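Local coordinates for protein pilus tip adhesin Cpa (Streptococcus pyogenes, PDB 4C0Z) that is a component of the streptococcal pilus tip and can bind covalently, through reactive thioester bonds, to targets on host cell surfaces, mediating adhesion, at residues V14-W19 and F196-D200. Where two conformers were deposited one is given. Numbering follows the deposited sequence.
Sequences VQDYPW and FQSSD
In the antiparallel beta-barrel of this N-terminal thioester domain, the lead-in to strand 19-23 and its first residue, W19, pack against the end of strand 191-198, with strand 72-78 hydrogen-bonded to both. A type II turn, V14 to Y17, closed by Y17 N to V14 O (3.2 Å), carries D16 at phi/psi 74/0 and aims Y17 at the other segment. Nearest CA pairs are Y17–S199, 6.4 Å, and W19–F196, 8.0 Å. Y17 (chi1 m) lays one ring face on S199: the small serine lets the ring come close, its CB making a CH-pi contact 3.9 Å from the ring centroid, while at the ring edge Y17 CE2 lies 3.3 Å from Q197 O. V14 CG1 meets S199 OG at 3.3 Å. Past the turn, W19 meets F196, three residues before S199; F196, also m and buried among barrel strands, turns its ring edge to the face of W19's five-membered ring, a T-shaped pair with centroids 5.1 Å apart and planes at 67°; the broad indole offers the flat surface. Tyrosine suits its partly exposed place because its hydroxyl can reach solvent: a water bridges the segments, hydrogen-bonded to Y17 OH (2.7 Å) and donating to S198 O (2.6 Å).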
# COMPACT_ATOMS: atom_id res chain seq x y z
N VAL I 14 -4.37 -0.79 -25.47
CA VAL I 14 -2.97 -0.39 -25.33
C VAL I 14 -2.00 -1.33 -26.08
O VAL I 14 -1.90 -2.52 -25.75
CB VAL I 14 -2.56 -0.19 -23.85
CG1 VAL I 14 -1.13 0.32 -23.74
CG2 VAL I 14 -3.51 0.76 -23.12
N GLN I 15 -1.25 -0.78 -27.05
CA GLN I 15 -0.20 -1.48 -27.79
C GLN I 15 0.87 -2.02 -26.83
O GLN I 15 1.34 -1.28 -25.96
CB GLN I 15 0.42 -0.54 -28.84
CG GLN I 15 1.49 -1.16 -29.74
CD GLN I 15 1.01 -2.30 -30.61
OE1 GLN I 15 1.71 -3.30 -30.77
NE2 GLN I 15 -0.18 -2.19 -31.19
N ASP I 16 1.23 -3.33 -26.97
CA ASP I 16 2.20 -4.09 -26.16
C ASP I 16 1.70 -4.47 -24.75
O ASP I 16 2.44 -5.10 -24.01
CB ASP I 16 3.58 -3.39 -26.06
CG ASP I 16 4.28 -3.10 -27.38
OD1 ASP I 16 4.03 -3.84 -28.36
OD2 ASP I 16 5.11 -2.18 -27.41
N TYR I 17 0.46 -4.11 -24.38
CA TYR I 17 -0.11 -4.45 -23.08
C TYR I 17 -1.44 -5.20 -23.30
O TYR I 17 -2.50 -4.64 -23.04
CB TYR I 17 -0.28 -3.17 -22.20
CG TYR I 17 1.05 -2.57 -21.76
CD1 TYR I 17 1.85 -1.86 -22.65
CD2 TYR I 17 1.52 -2.76 -20.47
CE1 TYR I 17 3.09 -1.36 -22.27
CE2 TYR I 17 2.75 -2.22 -20.06
CZ TYR I 17 3.53 -1.53 -20.97
OH TYR I 17 4.76 -1.03 -20.62
N PRO I 18 -1.41 -6.48 -23.77
CA PRO I 18 -2.67 -7.18 -24.09
C PRO I 18 -3.40 -7.87 -22.93
O PRO I 18 -4.58 -8.22 -23.09
CB PRO I 18 -2.23 -8.17 -25.15
CG PRO I 18 -0.85 -8.53 -24.74
CD PRO I 18 -0.24 -7.31 -24.16
N TRP I 19 -2.71 -8.10 -21.79
CA TRP I 19 -3.27 -8.79 -20.64
C TRP I 19 -4.19 -7.91 -19.82
O TRP I 19 -3.87 -6.76 -19.54
CB TRP I 19 -2.17 -9.39 -19.76
CG TRP I 19 -1.47 -10.55 -20.40
CD1 TRP I 19 -0.44 -10.50 -21.30
CD2 TRP I 19 -1.76 -11.94 -20.21
NE1 TRP I 19 -0.08 -11.77 -21.68
CE2 TRP I 19 -0.87 -12.67 -21.03
CE3 TRP I 19 -2.70 -12.64 -19.42
CZ2 TRP I 19 -0.88 -14.08 -21.06
CZ3 TRP I 19 -2.71 -14.03 -19.47
CH2 TRP I 19 -1.81 -14.73 -20.28
N PHE I 196 3.79 -9.15 -14.62
CA PHE I 196 2.84 -8.42 -15.43
C PHE I 196 3.03 -6.94 -15.14
O PHE I 196 2.76 -6.46 -14.03
CB PHE I 196 1.40 -8.91 -15.20
CG PHE I 196 1.21 -10.31 -15.75
CD1 PHE I 196 1.49 -11.43 -14.97
CD2 PHE I 196 0.80 -10.50 -17.06
CE1 PHE I 196 1.36 -12.72 -15.50
CE2 PHE I 196 0.64 -11.78 -17.58
CZ PHE I 196 0.93 -12.88 -16.80
N GLN I 197 3.57 -6.23 -16.13
CA GLN I 197 3.88 -4.81 -16.02
C GLN I 197 2.66 -3.99 -16.37
O GLN I 197 2.14 -4.12 -17.47
CB GLN I 197 5.08 -4.43 -16.90
CG GLN I 197 5.46 -2.96 -16.83
CD GLN I 197 6.58 -2.56 -17.77
OE1 GLN I 197 7.16 -3.39 -18.47
NE2 GLN I 197 6.89 -1.29 -17.80
N SER I 198 2.21 -3.13 -15.44
CA SER I 198 1.06 -2.24 -15.66
C SER I 198 1.40 -1.15 -16.65
O SER I 198 2.44 -0.52 -16.49
CB SER I 198 0.66 -1.57 -14.33
OG SER I 198 -0.50 -0.79 -14.52
N SER I 199 0.50 -0.91 -17.63
CA SER I 199 0.62 0.15 -18.63
C SER I 199 0.57 1.51 -17.94
O SER I 199 1.38 2.39 -18.22
CB SER I 199 -0.52 0.04 -19.64
OG SER I 199 -0.46 1.09 -20.59
N ASP I 200 -0.39 1.64 -17.02
CA ASP I 200 -0.65 2.82 -16.23
C ASP I 200 0.26 2.72 -14.99
O ASP I 200 0.06 1.84 -14.15
CB ASP I 200 -2.14 2.81 -15.83
CG ASP I 200 -2.63 4.07 -15.11
OD1 ASP I 200 -1.81 4.78 -14.51
OD2 ASP I 200 -3.85 4.35 -15.17
O HOH W 1 4.37 0.02 -18.12